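Local coordinates for PixA inclusion body protein (Burkholderia cenocepacia, PDB 4LZK) that is of unknown function but belongs to the PixA family of inclusion body proteins, with a predominantly beta-strand fold that packs against a second copy of itself, at the interface of chains A and B. Coordinates in Å, arbitrary orientation; residue numbers count along the deposited sequence, not the author numbering. Chains: chain A/B, PixA inclusion body protein.

Contact 1 and contact 2 are patches of one two-fold symmetric interface between chains A and B, their centres of C-alpha atoms about 15 Å apart. They share no residues. Contact 2 brings the same elements of both chains together across the axis: strands 19-26, 53-57 and 81-88 supply leucine, valine and threonine, and the loop following 81-88 the aspartates. Contact 1 joins unlike elements, a loop of chain B lying against strands 96-105, 115-119 and 143-149 of chain A. Symmetry gives each contact a twin, so each chain's loop reaches over its partner. The deposited assembly holds six copies; this pairing may or may not operate in the cell.

Contact 1: the interface of chains A and B. Residues chain A 100, 118, 142-144; chain B 133-135.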
ATOM      1  N   TYR A 100      19.232  17.303  11.943  1.00 12.48           N
ATOM      2  CA  TYR A 100      20.585  17.863  12.030  1.00 12.53           C
ATOM      3  C   TYR A 100      21.691  17.080  11.393  1.00 13.89           C
ATOM      4  O   TYR A 100      22.816  17.606  11.339  1.00 15.01           O
ATOM      5  CB  TYR A 100      20.954  18.212  13.465  1.00 12.19           C
ATOM      6  CG  TYR A 100      21.084  17.073  14.425  1.00 11.32           C
ATOM      7  CD1 TYR A 100      19.986  16.585  15.091  1.00 12.78           C
ATOM      8  CD2 TYR A 100      22.315  16.477  14.683  1.00 12.08           C
ATOM      9  CE1 TYR A 100      20.061  15.532  15.988  1.00 12.12           C
ATOM     10  CE2 TYR A 100      22.425  15.410  15.587  1.00 13.45           C
ATOM     11  CZ  TYR A 100      21.278  14.965  16.259  1.00 14.27           C
ATOM     12  OH  TYR A 100      21.309  13.914  17.136  1.00 16.58           O
ATOM     13  N   THR A 118      20.989  26.264   4.025  1.00 20.55           N
ATOM     14  CA  THR A 118      20.118  27.182   4.743  1.00 21.75           C
ATOM     15  C   THR A 118      19.227  27.856   3.767  1.00 23.45           C
ATOM     16  O   THR A 118      19.673  28.261   2.695  1.00 22.98           O
ATOM     17  CB  THR A 118      20.931  28.240   5.542  1.00 25.59           C
ATOM     18  OG1 THR A 118      21.493  27.559   6.678  1.00 27.26           O
ATOM     19  CG2 THR A 118      19.988  29.353   6.043  1.00 28.44           C
ATOM     20  N   VAL A 142      13.388  30.627   8.944  1.00 30.44           N
ATOM     21  CA  VAL A 142      14.653  30.058   8.436  1.00 27.58           C
ATOM     22  C   VAL A 142      14.524  28.556   8.372  1.00 25.83           C
ATOM     23  O   VAL A 142      14.092  27.936   9.344  1.00 29.27           O
ATOM     24  CB  VAL A 142      15.861  30.359   9.359  1.00 30.20           C
ATOM     25  CG1 VAL A 142      17.096  29.664   8.850  1.00 31.88           C
ATOM     26  CG2 VAL A 142      16.112  31.846   9.445  1.00 33.83           C
ATOM     27  N   PHE A 143      14.955  27.962   7.269  1.00 23.35           N
ATOM     28  CA  PHE A 143      14.800  26.539   7.072  1.00 19.71           C
ATOM     29  C   PHE A 143      16.132  25.961   6.690  1.00 20.00           C
ATOM     30  O   PHE A 143      17.062  26.641   6.211  1.00 17.98           O
ATOM     31  CB  PHE A 143      13.800  26.244   5.890  1.00 17.82           C
ATOM     32  CG  PHE A 143      12.416  26.756   6.041  1.00 18.57           C
ATOM     33  CD1 PHE A 143      12.086  28.028   5.663  1.00 20.83           C
ATOM     34  CD2 PHE A 143      11.399  25.918   6.479  1.00 21.55           C
ATOM     35  CE1 PHE A 143      10.798  28.473   5.705  1.00 24.95           C
ATOM     36  CE2 PHE A 143      10.079  26.343   6.542  1.00 21.89           C
ATOM     37  CZ  PHE A 143       9.770  27.616   6.140  1.00 23.20           C
ATOM     38  N   GLN A 144      16.192  24.647   6.731  1.00 18.78           N
ATOM     39  CA  GLN A 144      17.377  23.968   6.340  1.00 19.52           C
ATOM     40  C   GLN A 144      17.023  22.670   5.603  1.00 15.88           C
ATOM     41  O   GLN A 144      16.056  22.041   5.949  1.00 14.20           O
ATOM     42  CB  GLN A 144      18.087  23.686   7.621  1.00 20.77           C
ATOM     43  CG  GLN A 144      19.448  23.193   7.490  1.00 26.07           C
ATOM     44  CD  GLN A 144      20.169  23.389   8.776  1.00 28.71           C
ATOM     45  OE1 GLN A 144      19.545  23.371   9.842  1.00 31.84           O
ATOM     46  NE2 GLN A 144      21.475  23.659   8.691  1.00 31.92           N
TER
ATOM     47  N   LEU B 133      24.608  22.655  14.440  1.00 28.55           N
ATOM     48  CA  LEU B 133      24.322  22.113  13.106  1.00 33.65           C
ATOM     49  C   LEU B 133      22.954  22.580  12.563  1.00 35.67           C
ATOM     50  O   LEU B 133      22.724  22.503  11.356  1.00 36.47           O
ATOM     51  CB  LEU B 133      24.394  20.574  13.128  1.00 30.42           C
ATOM     52  CG  LEU B 133      25.762  19.908  13.262  1.00 35.44           C
ATOM     53  CD1 LEU B 133      25.634  18.389  13.430  1.00 34.49           C
ATOM     54  CD2 LEU B 133      26.695  20.232  12.081  1.00 32.93           C
ATOM     55  N   ILE B 134      22.063  23.081  13.435  1.00 33.99           N
ATOM     56  CA  ILE B 134      20.720  23.483  13.017  1.00 36.12           C
ATOM     57  C   ILE B 134      20.624  24.989  12.760  1.00 38.71           C
ATOM     58  O   ILE B 134      20.936  25.796  13.622  1.00 42.74           O
ATOM     59  CB  ILE B 134      19.581  23.082  14.018  1.00 34.91           C
ATOM     60  CG1 ILE B 134      19.508  21.586  14.248  1.00 35.05           C
ATOM     61  CG2 ILE B 134      18.244  23.522  13.500  1.00 35.97           C
ATOM     62  CD1 ILE B 134      18.603  21.190  15.424  1.00 33.55           C
ATOM     63  N   ALA B 135      20.172  25.337  11.555  1.00 38.82           N
ATOM     64  CA  ALA B 135      19.604  26.650  11.253  1.00 37.13           C
ATOM     65  C   ALA B 135      18.108  26.695  11.717  1.00 43.54           C
ATOM     66  O   ALA B 135      17.249  25.812  11.350  1.00 37.34           O
ATOM     67  CB  ALA B 135      19.739  26.908   9.760  1.00 43.13           C
TER
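A loop of chain B, B:Leu133 to B:Ala135, lies against the strands of chain A, and A:Gln144 grips its backbone. The glutamine leaves its strand with CG anti to the backbone N (chi1 -170°), and the extended chain of CB and CG carries the amide out to the loop. At the tip, CD packs 3.7 Å from CB of B:Ala135. Carboxamide oxygen OE1 accepts a hydrogen bond of 2.7 Å from the backbone N of B:Ala135; the N-H arrives above the carbonyl plane, 40° out of it. The other branch, NE2, gives a weak bond of 3.2 Å to the carbonyl O of B:Leu133. Glutamine suits this place because one amide offers both an acceptor and a donor, answering a backbone N-H and a carbonyl two residues apart without needing a charge.

The side chain of B:Ala135 is a mere methyl, which probably helps its backbone lie close to the glutamine. This CB rests 3.6 Å from the hydroxyl OG1 of A:Thr118 and 3.9 Å from CG1 of A:Val142. At the other end of the loop, B:Leu133 crosses A:Tyr100 obliquely, its CD1 4.0 Å from ring atom CD2. The tyrosine CB meets CG1 of B:Ile134 at 3.8 Å, so branched aliphatic groups cover the base of the aromatic side chain. The site spans strands 96-105, 115-119 and the start of 143-149 in chain A, with loop residue A:Val142 just before it and the partner's loop laid across them.

Contact 2: the interface of chains A and B. Residues chain A 22-23, 25, 56, 85-88, 91; chain B 23, 25, 56, 87-89, 91.
Aliphatic packing, water bridges and a pair of facing aspartates join the two chains close to their two-fold axis. In the apolar part, A:Val25 and B:Leu56 meet tip to tip, with CB of the valine 3.5 Å from CD1 of the leucine; A:Leu56 and B:Val25 repeat this. Leucine reaches with one methyl, while valine, branched at CB, offers a broad, stiff surface to receive it. The CD1 methyls of A:Leu56 and B:Leu56 approach each other to 4.0 Å. A:Leu23, its CG anti to the backbone N (chi1 -176°), crosses B:Val25 obliquely, and its CD2 lies 3.9 Å from CG1 of that valine. B:Leu89 adds CD2 against CB of A:Leu56, and the bent chain of selenomethionine A:Met85 lays CE beside CB of B:Asp91.

Water carries polar links between the chains. One molecule joins the carbonyl oxygens of A:Ile22 and B:Leu89, groups that can only accept and therefore need a donor between them. A second connects A:Gly86 O with carboxylate oxygen OD2 of B:Asp91, 2.8 Å from the water, and a third ties the same OD2 to A:Asp91 O.

The aspartates face tip to tip, their carboxylate planes 63° apart. Their modelled OD1-OD1 approach is too short to be real and supports no conclusion. Threonine suits its position beside them by supplying a hydroxyl donor within each chain: B:Thr87 OG1, anti to its backbone N (chi1 -166°), gives a 2.9 Å hydrogen bond to the anti lone pair of B:Asp91 OD1, and A:Thr87 OG1 does the same at 3.0 Å to A:Asp91 OD1.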
ATOM      1  N   ILE A  22      12.425  15.601  -0.949  1.00 10.49           N
ATOM      2  CA  ILE A  22      11.984  14.580   0.026  1.00 10.19           C
ATOM      3  C   ILE A  22      11.553  15.301   1.318  1.00 10.84           C
ATOM      4  O   ILE A  22      12.317  16.184   1.831  1.00  9.79           O
ATOM      5  CB  ILE A  22      13.047  13.558   0.281  1.00 10.21           C
ATOM      6  CG1 ILE A  22      13.594  12.945  -1.003  1.00 12.60           C
ATOM      7  CG2 ILE A  22      12.618  12.478   1.226  1.00 10.34           C
ATOM      8  CD1 ILE A  22      14.859  12.120  -0.771  1.00 13.99           C
ATOM      9  N   LEU A  23      10.360  14.982   1.850  1.00  9.41           N
ATOM     10  CA  LEU A  23       9.883  15.554   3.081  1.00  9.68           C
ATOM     11  C   LEU A  23       9.608  14.432   4.058  1.00 10.97           C
ATOM     12  O   LEU A  23       8.857  13.496   3.726  1.00 12.92           O
ATOM     13  CB  LEU A  23       8.651  16.371   2.876  1.00 10.58           C
ATOM     14  CG  LEU A  23       8.187  17.050   4.151  1.00 11.65           C
ATOM     15  CD1 LEU A  23       9.234  18.124   4.594  1.00 13.61           C
ATOM     16  CD2 LEU A  23       6.860  17.692   3.997  1.00 12.58           C
ATOM     17  N   VAL A  25       7.841  13.582   7.479  1.00 11.71           N
ATOM     18  CA  VAL A  25       6.842  14.103   8.354  1.00 12.32           C
ATOM     19  C   VAL A  25       6.753  13.170   9.576  1.00 15.25           C
ATOM     20  O   VAL A  25       6.411  11.977   9.465  1.00 14.00           O
ATOM     21  CB  VAL A  25       5.497  14.200   7.650  1.00 13.85           C
ATOM     22  CG1 VAL A  25       4.374  14.662   8.547  1.00 13.82           C
ATOM     23  CG2 VAL A  25       5.609  15.140   6.470  1.00 15.13           C
ATOM     24  N   LEU A  56       7.891  11.420   2.012  1.00 11.10           N
ATOM     25  CA  LEU A  56       7.197  11.702   0.742  1.00 11.36           C
ATOM     26  C   LEU A  56       8.248  12.245  -0.227  1.00 11.93           C
ATOM     27  O   LEU A  56       9.168  12.989   0.239  1.00  9.53           O
ATOM     28  CB  LEU A  56       6.245  12.810   0.962  1.00 13.80           C
ATOM     29  CG  LEU A  56       5.156  12.481   1.987  1.00 17.67           C
ATOM     30  CD1 LEU A  56       4.428  13.723   2.255  1.00 18.76           C
ATOM     31  CD2 LEU A  56       4.244  11.338   1.532  1.00 16.62           C
HETATM   32  N   MSE A  85      14.105  17.486   3.798  1.00 11.76           N
HETATM   33  CA  MSE A  85      13.672  18.373   4.909  1.00 12.62           C
HETATM   34  C   MSE A  85      12.767  17.616   5.844  1.00 14.59           C
HETATM   35  O   MSE A  85      12.245  16.534   5.481  1.00 11.58           O
HETATM   36  CB  MSE A  85      12.917  19.570   4.364  1.00 13.81           C
HETATM   37  CG  MSE A  85      13.733  20.278   3.302  1.00 15.84           C
HETATM   38 SE   MSE A  85      12.912  21.946   2.817  0.76 20.90          SE
HETATM   39  CE  MSE A  85      12.590  22.843   4.513  1.00 20.01           C
ATOM     40  N   GLY A  86      12.577  18.133   7.041  1.00 12.76           N
ATOM     41  CA  GLY A  86      11.779  17.444   8.013  1.00 15.07           C
ATOM     42  C   GLY A  86      10.905  18.391   8.785  1.00 13.99           C
ATOM     43  O   GLY A  86      11.245  19.590   8.950  1.00 12.80           O
ATOM     44  N   THR A  87       9.756  17.880   9.204  1.00 12.07           N
ATOM     45  CA  THR A  87       8.806  18.663   9.933  1.00 13.02           C
ATOM     46  C   THR A  87       7.855  17.757  10.661  1.00 12.12           C
ATOM     47  O   THR A  87       7.914  16.565  10.462  1.00 11.60           O
ATOM     48  CB  THR A  87       8.069  19.626   9.017  1.00 14.37           C
ATOM     49  OG1 THR A  87       7.322  20.565   9.835  1.00 15.31           O
ATOM     50  CG2 THR A  87       7.077  18.780   8.080  1.00 14.06           C
ATOM     51  N   SER A  88       6.978  18.301  11.522  1.00 10.74           N
ATOM     52  CA  SER A  88       6.020  17.472  12.303  1.00 12.14           C
ATOM     53  C   SER A  88       4.694  17.441  11.553  1.00 13.91           C
ATOM     54  O   SER A  88       4.527  18.176  10.575  1.00 12.76           O
ATOM     55  CB  SER A  88       5.797  18.102  13.677  1.00 12.78           C
ATOM     56  OG  SER A  88       5.144  19.337  13.603  1.00 12.42           O
ATOM     57  N   ASP A  91       3.433  20.688  11.175  1.00 13.86           N
ATOM     58  CA  ASP A  91       4.328  21.553  10.427  1.00 12.71           C
ATOM     59  C   ASP A  91       5.277  22.369  11.317  1.00 11.81           C
ATOM     60  O   ASP A  91       5.576  23.542  10.984  1.00 11.92           O
ATOM     61  CB  ASP A  91       3.600  22.505   9.490  1.00 13.07           C
ATOM     62  CG  ASP A  91       4.462  22.917   8.325  1.00 15.24           C
ATOM     63  OD1 ASP A  91       5.509  22.191   8.094  1.00 16.11           O
ATOM     64  OD2 ASP A  91       4.186  23.956   7.658  1.00 17.88           O
TER
ATOM     65  N   LEU B  23      -1.816  16.591   7.869  1.00 10.97           N
ATOM     66  CA  LEU B  23      -0.943  17.402   7.043  1.00 11.02           C
ATOM     67  C   LEU B  23      -1.128  17.069   5.580  1.00 11.23           C
ATOM     68  O   LEU B  23      -0.922  15.898   5.114  1.00 11.04           O
ATOM     69  CB  LEU B  23       0.534  17.298   7.492  1.00 11.18           C
ATOM     70  CG  LEU B  23       1.497  18.295   6.827  1.00 10.87           C
ATOM     71  CD1 LEU B  23       1.176  19.719   7.275  1.00 12.35           C
ATOM     72  CD2 LEU B  23       2.924  17.880   7.145  1.00 12.07           C
ATOM     73  N   VAL B  25       0.516  17.617   2.053  1.00 12.99           N
ATOM     74  CA  VAL B  25       1.803  17.947   1.446  1.00 14.36           C
ATOM     75  C   VAL B  25       1.657  17.977  -0.067  1.00 15.01           C
ATOM     76  O   VAL B  25       1.429  16.950  -0.673  1.00 13.81           O
ATOM     77  CB  VAL B  25       2.887  16.962   1.883  1.00 15.75           C
ATOM     78  CG1 VAL B  25       4.248  17.260   1.185  1.00 18.48           C
ATOM     79  CG2 VAL B  25       3.001  16.978   3.410  1.00 17.41           C
ATOM     80  N   LEU B  56      -1.352  12.995   5.265  1.00 12.56           N
ATOM     81  CA  LEU B  56      -0.890  12.185   6.385  1.00 13.03           C
ATOM     82  C   LEU B  56      -1.695  12.561   7.614  1.00 13.55           C
ATOM     83  O   LEU B  56      -2.146  13.747   7.733  1.00 12.30           O
ATOM     84  CB  LEU B  56       0.534  12.555   6.632  1.00 14.79           C
ATOM     85  CG  LEU B  56       1.466  12.338   5.406  1.00 17.23           C
ATOM     86  CD1 LEU B  56       2.802  12.838   5.807  1.00 19.77           C
ATOM     87  CD2 LEU B  56       1.553  10.927   4.883  1.00 16.40           C
ATOM     88  N   THR B  87       1.278  22.231   3.294  1.00 11.49           N
ATOM     89  CA  THR B  87       2.585  22.738   3.020  1.00 14.73           C
ATOM     90  C   THR B  87       3.132  22.108   1.763  1.00 14.99           C
ATOM     91  O   THR B  87       2.558  21.153   1.238  1.00 14.51           O
ATOM     92  CB  THR B  87       3.529  22.425   4.200  1.00 15.87           C
ATOM     93  OG1 THR B  87       4.742  23.210   4.077  1.00 15.80           O
ATOM     94  CG2 THR B  87       3.883  20.890   4.315  1.00 15.07           C
ATOM     95  N   SER B  88       4.281  22.577   1.273  1.00 15.53           N
ATOM     96  CA  SER B  88       4.811  21.967   0.065  1.00 14.66           C
ATOM     97  C   SER B  88       5.807  20.891   0.431  1.00 14.02           C
ATOM     98  O   SER B  88       6.112  20.660   1.654  1.00 12.97           O
ATOM     99  CB  SER B  88       5.423  23.115  -0.773  1.00 14.48           C
ATOM    100  OG  SER B  88       6.684  23.416  -0.175  1.00 14.62           O
ATOM    101  N   LEU B  89       6.373  20.272  -0.584  1.00 14.45           N
ATOM    102  CA  LEU B  89       7.403  19.270  -0.420  1.00 14.34           C
ATOM    103  C   LEU B  89       8.690  19.873   0.135  1.00 14.47           C
ATOM    104  O   LEU B  89       9.500  19.150   0.735  1.00 14.39           O
ATOM    105  CB  LEU B  89       7.684  18.501  -1.717  1.00 13.96           C
ATOM    106  CG  LEU B  89       6.658  17.398  -2.049  1.00 15.35           C
ATOM    107  CD1 LEU B  89       6.714  17.010  -3.532  1.00 16.82           C
ATOM    108  CD2 LEU B  89       6.977  16.191  -1.104  1.00 14.01           C
ATOM    109  N   ASP B  91       8.397  22.210   2.402  1.00 12.26           N
ATOM    110  CA  ASP B  91       7.856  22.799   3.625  1.00 14.69           C
ATOM    111  C   ASP B  91       7.578  24.281   3.543  1.00 14.27           C
ATOM    112  O   ASP B  91       7.806  25.027   4.524  1.00 14.33           O
ATOM    113  CB  ASP B  91       8.756  22.489   4.834  1.00 17.66           C
ATOM    114  CG  ASP B  91       7.992  22.584   6.136  1.00 19.10           C
ATOM    115  OD1 ASP B  91       6.738  22.483   6.086  1.00 18.64           O
ATOM    116  OD2 ASP B  91       8.602  22.750   7.200  1.00 22.17           O
TER
HETATM  117  O   HOH W   1      12.259  18.868   0.690  1.00 16.36           O
HETATM  118  O   HOH W   2      11.201  22.021   7.812  1.00 21.63           O
HETATM  119  O   HOH W   3       7.725  24.365   9.159  1.00 21.72           O